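Local atomic coordinates of beta-mannosidase (Trichoderma harzianum, PDB entry 4CVU), a protein that probably hydrolyses terminal beta-linked mannose residues from oligosaccharides, as a fungal beta-mannosidase of glycoside hydrolase family 2. Residues L312-Y324 with D434-E446. Sequence-based numbering, arbitrary orientation.
Sequences LWWPRDMGNQQLY and DIADERGVLLWSE. With CD (cadmium ion), chain R; CD (cadmium ion), chain V.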
loop_
_atom_site.group_PDB
_atom_site.type_symbol
_atom_site.label_atom_id
_atom_site.label_comp_id
_atom_site.label_asym_id
_atom_site.label_seq_id
_atom_site.Cartn_x
_atom_site.Cartn_y
_atom_site.Cartn_z
ATOM N N LEU A 312 -4.746 -23.123 -46.521
ATOM C CA LEU A 312 -4.684 -23.725 -45.187
ATOM C C LEU A 312 -4.247 -22.759 -44.063
ATOM O O LEU A 312 -3.434 -21.875 -44.261
ATOM C CB LEU A 312 -3.795 -24.979 -45.185
ATOM C CG LEU A 312 -4.188 -26.114 -46.135
ATOM C CD1 LEU A 312 -3.398 -27.382 -45.846
ATOM C CD2 LEU A 312 -5.664 -26.421 -46.048
ATOM N N TRP A 313 -4.842 -22.942 -42.901
ATOM C CA TRP A 313 -4.400 -22.289 -41.674
ATOM C C TRP A 313 -3.256 -23.094 -41.073
ATOM O O TRP A 313 -3.316 -24.330 -41.014
ATOM C CB TRP A 313 -5.568 -22.197 -40.698
ATOM C CG TRP A 313 -5.302 -21.472 -39.377
ATOM C CD1 TRP A 313 -5.596 -20.166 -39.087
ATOM C CD2 TRP A 313 -4.750 -22.035 -38.165
ATOM N NE1 TRP A 313 -5.239 -19.875 -37.772
ATOM C CE2 TRP A 313 -4.733 -21.008 -37.190
ATOM C CE3 TRP A 313 -4.250 -23.299 -37.816
ATOM C CZ2 TRP A 313 -4.233 -21.206 -35.905
ATOM C CZ3 TRP A 313 -3.773 -23.493 -36.499
ATOM C CH2 TRP A 313 -3.763 -22.454 -35.585
ATOM N N TRP A 314 -2.228 -22.377 -40.644
ATOM C CA TRP A 314 -1.112 -22.958 -39.901
ATOM C C TRP A 314 -0.864 -22.160 -38.607
ATOM O O TRP A 314 -1.159 -20.962 -38.534
ATOM C CB TRP A 314 0.169 -22.917 -40.752
ATOM C CG TRP A 314 0.053 -23.627 -42.069
ATOM C CD1 TRP A 314 -0.331 -23.071 -43.250
ATOM C CD2 TRP A 314 0.347 -25.007 -42.348
ATOM N NE1 TRP A 314 -0.298 -24.004 -44.243
ATOM C CE2 TRP A 314 0.109 -25.205 -43.726
ATOM C CE3 TRP A 314 0.787 -26.087 -41.580
ATOM C CZ2 TRP A 314 0.292 -26.434 -44.346
ATOM C CZ3 TRP A 314 0.974 -27.318 -42.196
ATOM C CH2 TRP A 314 0.726 -27.479 -43.576
ATOM N N PRO A 315 -0.294 -22.813 -37.603
ATOM C CA PRO A 315 0.225 -22.074 -36.434
ATOM C C PRO A 315 1.360 -21.084 -36.788
ATOM O O PRO A 315 1.890 -21.095 -37.904
ATOM C CB PRO A 315 0.755 -23.194 -35.523
ATOM C CG PRO A 315 -0.034 -24.416 -35.914
ATOM C CD PRO A 315 -0.266 -24.270 -37.382
ATOM N N ARG A 316 1.708 -20.224 -35.845
ATOM C CA ARG A 316 2.799 -19.270 -36.041
ATOM C C ARG A 316 4.124 -19.975 -36.316
ATOM O O ARG A 316 4.412 -21.025 -35.739
ATOM C CB ARG A 316 2.924 -18.279 -34.870
ATOM C CG ARG A 316 3.036 -18.840 -33.445
ATOM C CD ARG A 316 3.047 -17.664 -32.423
ATOM N NE ARG A 316 4.032 -16.663 -32.815
ATOM C CZ ARG A 316 5.351 -16.823 -32.698
ATOM N NH1 ARG A 316 5.879 -17.929 -32.165
ATOM N NH2 ARG A 316 6.162 -15.873 -33.128
ATOM N N ASP A 317 4.918 -19.376 -37.214
ATOM C CA ASP A 317 6.187 -19.954 -37.688
ATOM C C ASP A 317 6.035 -21.334 -38.385
ATOM O O ASP A 317 7.012 -22.065 -38.534
ATOM C CB ASP A 317 7.248 -20.005 -36.560
ATOM C CG ASP A 317 7.995 -18.667 -36.378
ATOM O OD1 ASP A 317 7.552 -17.651 -36.942
ATOM O OD2 ASP A 317 9.049 -18.641 -35.682
ATOM N N MET A 318 4.816 -21.666 -38.818
ATOM C CA MET A 318 4.594 -22.810 -39.696
ATOM C C MET A 318 3.858 -22.420 -40.989
ATOM O O MET A 318 3.428 -23.289 -41.725
ATOM C CB MET A 318 3.800 -23.907 -38.979
ATOM C CG MET A 318 4.385 -24.378 -37.661
ATOM S SD MET A 318 3.361 -25.661 -36.893
ATOM C CE MET A 318 3.682 -25.348 -35.162
ATOM N N GLY A 319 3.684 -21.132 -41.261
ATOM C CA GLY A 319 2.965 -20.720 -42.448
ATOM C C GLY A 319 2.028 -19.588 -42.148
ATOM O O GLY A 319 2.225 -18.863 -41.177
ATOM N N ASN A 320 0.994 -19.436 -42.972
ATOM C CA ASN A 320 0.085 -18.287 -42.812
ATOM C C ASN A 320 -1.084 -18.640 -41.940
ATOM O O ASN A 320 -1.495 -19.799 -41.893
ATOM C CB ASN A 320 -0.430 -17.790 -44.163
ATOM C CG ASN A 320 0.657 -17.139 -44.996
ATOM O OD1 ASN A 320 1.760 -16.895 -44.522
ATOM N ND2 ASN A 320 0.350 -16.874 -46.258
ATOM N N GLN A 321 -1.638 -17.621 -41.283
ATOM C CA GLN A 321 -2.807 -17.794 -40.459
ATOM C C GLN A 321 -4.051 -17.447 -41.276
ATOM O O GLN A 321 -4.831 -16.577 -40.925
ATOM C CB GLN A 321 -2.677 -16.971 -39.166
ATOM C CG GLN A 321 -1.657 -17.592 -38.210
ATOM C CD GLN A 321 -0.238 -17.430 -38.701
ATOM O OE1 GLN A 321 0.191 -16.311 -38.955
ATOM N NE2 GLN A 321 0.495 -18.534 -38.827
ATOM N N GLN A 322 -4.231 -18.181 -42.372
ATOM C CA GLN A 322 -5.337 -17.942 -43.291
ATOM C C GLN A 322 -6.678 -18.193 -42.620
ATOM O O GLN A 322 -6.943 -19.287 -42.133
ATOM C CB GLN A 322 -5.214 -18.857 -44.509
ATOM C CG GLN A 322 -6.248 -18.584 -45.595
ATOM C CD GLN A 322 -6.002 -17.262 -46.312
ATOM O OE1 GLN A 322 -4.927 -17.043 -46.871
ATOM N NE2 GLN A 322 -7.008 -16.380 -46.305
ATOM N N LEU A 323 -7.522 -17.179 -42.625
ATOM C CA LEU A 323 -8.861 -17.305 -42.073
ATOM C C LEU A 323 -9.868 -16.843 -43.118
ATOM O O LEU A 323 -9.509 -16.101 -44.021
ATOM C CB LEU A 323 -9.014 -16.473 -40.781
ATOM C CG LEU A 323 -8.107 -16.965 -39.655
ATOM C CD1 LEU A 323 -8.147 -15.975 -38.513
ATOM C CD2 LEU A 323 -8.499 -18.375 -39.186
ATOM N N TYR A 324 -11.124 -17.252 -42.935
ATOM C CA TYR A 324 -12.202 -16.861 -43.813
ATOM C C TYR A 324 -13.434 -16.501 -43.002
ATOM O O TYR A 324 -13.674 -17.101 -41.969
ATOM C CB TYR A 324 -12.552 -18.027 -44.767
ATOM C CG TYR A 324 -11.478 -18.407 -45.767
ATOM C CD1 TYR A 324 -11.368 -17.738 -46.982
ATOM C CD2 TYR A 324 -10.621 -19.483 -45.539
ATOM C CE1 TYR A 324 -10.405 -18.088 -47.919
ATOM C CE2 TYR A 324 -9.659 -19.840 -46.458
ATOM C CZ TYR A 324 -9.558 -19.146 -47.657
ATOM O OH TYR A 324 -8.604 -19.494 -48.569
ATOM N N ASP A 434 -10.453 -15.798 -30.661
ATOM C CA ASP A 434 -10.194 -14.970 -31.838
ATOM C C ASP A 434 -8.760 -14.500 -31.931
ATOM O O ASP A 434 -8.175 -14.477 -33.024
ATOM C CB ASP A 434 -11.071 -13.711 -31.828
ATOM C CG ASP A 434 -12.485 -13.986 -32.231
ATOM O OD1 ASP A 434 -12.810 -15.122 -32.710
ATOM O OD2 ASP A 434 -13.276 -13.032 -32.059
ATOM N N ILE A 435 -8.204 -14.097 -30.806
ATOM C CA ILE A 435 -6.855 -13.613 -30.749
ATOM C C ILE A 435 -5.925 -14.786 -31.105
ATOM O O ILE A 435 -5.015 -14.689 -31.927
ATOM C CB ILE A 435 -6.556 -13.052 -29.351
ATOM C CG1 ILE A 435 -7.275 -11.688 -29.219
ATOM C CG2 ILE A 435 -5.057 -12.837 -29.179
ATOM C CD1 ILE A 435 -7.461 -11.203 -27.828
ATOM N N ALA A 436 -6.189 -15.907 -30.502
ATOM C CA ALA A 436 -5.374 -17.111 -30.798
ATOM C C ALA A 436 -5.441 -17.450 -32.284
ATOM O O ALA A 436 -4.420 -17.531 -32.960
ATOM C CB ALA A 436 -5.892 -18.252 -29.944
ATOM N N ASP A 437 -6.655 -17.570 -32.817
ATOM C CA ASP A 437 -6.882 -17.812 -34.249
ATOM C C ASP A 437 -5.978 -17.010 -35.181
ATOM O O ASP A 437 -5.288 -17.559 -36.045
ATOM C CB ASP A 437 -8.335 -17.427 -34.611
ATOM C CG ASP A 437 -9.347 -18.386 -34.113
ATOM O OD1 ASP A 437 -8.998 -19.484 -33.615
ATOM O OD2 ASP A 437 -10.554 -18.060 -34.261
ATOM N N GLU A 438 -6.006 -15.690 -35.026
ATOM C CA GLU A 438 -5.304 -14.814 -35.945
ATOM C C GLU A 438 -3.799 -14.745 -35.767
ATOM O O GLU A 438 -3.088 -14.436 -36.724
ATOM C CB GLU A 438 -5.899 -13.413 -35.873
ATOM C CG GLU A 438 -5.609 -12.713 -34.574
ATOM C CD GLU A 438 -6.540 -11.539 -34.341
ATOM O OE1 GLU A 438 -7.439 -11.336 -35.184
ATOM O OE2 GLU A 438 -6.421 -10.857 -33.301
ATOM N N ARG A 439 -3.312 -15.022 -34.558
ATOM C CA ARG A 439 -1.884 -15.076 -34.266
ATOM C C ARG A 439 -1.279 -16.463 -34.493
ATOM O O ARG A 439 -0.058 -16.603 -34.554
ATOM C CB ARG A 439 -1.628 -14.694 -32.791
ATOM C CG ARG A 439 -1.901 -13.239 -32.486
ATOM C CD ARG A 439 -1.830 -12.978 -30.999
ATOM N NE ARG A 439 -2.067 -11.568 -30.652
ATOM C CZ ARG A 439 -1.138 -10.702 -30.237
ATOM N NH1 ARG A 439 0.143 -11.059 -30.136
ATOM N NH2 ARG A 439 -1.497 -9.461 -29.908
ATOM N N GLY A 440 -2.105 -17.492 -34.539
ATOM C CA GLY A 440 -1.580 -18.851 -34.747
ATOM C C GLY A 440 -1.086 -19.614 -33.528
ATOM O O GLY A 440 -0.144 -20.414 -33.623
ATOM N N VAL A 441 -1.719 -19.380 -32.377
ATOM C CA VAL A 441 -1.377 -20.101 -31.169
ATOM C C VAL A 441 -2.394 -21.228 -30.994
ATOM O O VAL A 441 -3.597 -20.991 -30.837
ATOM C CB VAL A 441 -1.347 -19.134 -29.955
ATOM C CG1 VAL A 441 -0.909 -19.832 -28.684
ATOM C CG2 VAL A 441 -0.466 -17.907 -30.232
ATOM N N LEU A 442 -1.934 -22.489 -31.016
ATOM C CA LEU A 442 -2.851 -23.605 -30.777
ATOM C C LEU A 442 -3.320 -23.598 -29.347
ATOM O O LEU A 442 -2.489 -23.378 -28.442
ATOM C CB LEU A 442 -2.145 -24.961 -31.073
ATOM C CG LEU A 442 -1.905 -25.215 -32.566
ATOM C CD1 LEU A 442 -1.063 -26.482 -32.790
ATOM C CD2 LEU A 442 -3.233 -25.351 -33.288
ATOM N N LEU A 443 -4.626 -23.803 -29.123
ATOM C CA LEU A 443 -5.208 -23.875 -27.807
ATOM C C LEU A 443 -5.705 -25.281 -27.462
ATOM O O LEU A 443 -6.788 -25.690 -27.880
ATOM C CB LEU A 443 -6.377 -22.880 -27.650
ATOM C CG LEU A 443 -5.988 -21.435 -27.733
ATOM C CD1 LEU A 443 -7.132 -20.481 -27.457
ATOM C CD2 LEU A 443 -4.771 -21.156 -26.889
ATOM N N TRP A 444 -4.939 -25.997 -26.675
ATOM C CA TRP A 444 -5.382 -27.247 -26.157
ATOM C C TRP A 444 -6.384 -26.930 -25.068
ATOM O O TRP A 444 -5.992 -26.465 -24.059
ATOM C CB TRP A 444 -4.174 -27.992 -25.629
ATOM C CG TRP A 444 -4.334 -28.965 -24.517
ATOM C CD1 TRP A 444 -5.394 -29.161 -23.687
ATOM C CD2 TRP A 444 -3.372 -29.934 -24.142
ATOM N NE1 TRP A 444 -5.132 -30.151 -22.808
ATOM C CE2 TRP A 444 -3.896 -30.652 -23.060
ATOM C CE3 TRP A 444 -2.093 -30.219 -24.575
ATOM C CZ2 TRP A 444 -3.197 -31.678 -22.432
ATOM C CZ3 TRP A 444 -1.405 -31.254 -23.959
ATOM C CH2 TRP A 444 -1.943 -31.944 -22.897
ATOM N N SER A 445 -7.637 -27.304 -25.239
ATOM C CA SER A 445 -8.698 -26.910 -24.375
ATOM C C SER A 445 -9.275 -28.023 -23.535
ATOM O O SER A 445 -9.098 -29.189 -23.854
ATOM C CB SER A 445 -9.797 -26.186 -25.149
ATOM O OG SER A 445 -9.200 -25.213 -25.934
ATOM N N GLU A 446 -9.923 -27.636 -22.442
ATOM C CA GLU A 446 -10.363 -28.620 -21.449
ATOM C C GLU A 446 -11.749 -28.295 -20.920
ATOM O O GLU A 446 -12.179 -27.143 -20.930
ATOM C CB GLU A 446 -9.335 -28.726 -20.304
ATOM C CG GLU A 446 -7.970 -29.209 -20.808
ATOM C CD GLU A 446 -6.964 -29.665 -19.735
ATOM O OE1 GLU A 446 -7.138 -29.463 -18.526
ATOM O OE2 GLU A 446 -5.944 -30.236 -20.140
HETATM CD CD CD R . -15.256 -14.190 -33.034
HETATM CD CD CD V . -8.108 -9.240 -33.556
HETATM O O HOH W 1 -16.040 -12.242 -33.377
HETATM O O HOH W 2 -15.975 -15.547 -35.088
HETATM O O HOH W 3 -9.581 -7.542 -34.487
#
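Trp-313 and Gly-440 meet where a loop of the immunoglobulin-like family 2 domain covers the alpha-to-beta turn between helix 430-439 and strand 442-446. The indole NE1 of Trp-313 donates to the carbonyl O of Asp-437, in the last turn of the helix, at 2.9 Å. The bond is nearly straight (163°), and the oxygen lies in the ring plane. With CG anti to the backbone N (chi1 -177°), the indole points its edge at the turn. Leu-442 is met at that edge, CH2 to CD2 being 3.7 Å, while Pro-315 CG rests 3.9 Å from Leu-442 CD1. Replacing Trp-313 by alanine is likely to leave Asp-437 O without this donor and to open a gap beside Leu-442. Gly-440, the first residue past the helix, has positive phi. A side chain on it would run into Arg-316 N, which donates to Gly-440 O at 2.9 Å. Gln-321 packs its CG 3.7 Å from Gly-440 CA. Its NE2 turns back within the loop to Trp-314 O (3.0 Å), approaching from above the carbonyl plane. Arg-316 lays CB against Arg-439 O at 3.4 Å, and that buried oxygen has no polar partner. Arg-316 NE hydrogen-bonds to Glu-412, and Arg-439 forms a salt bridge with it. On helix 430-439, Asp-434 and Asp-430 share a cadmium ion. The contact is a domain interface, joining a beta-sandwich loop to a helix-strand turn of the family's (beta/alpha)8-type barrel.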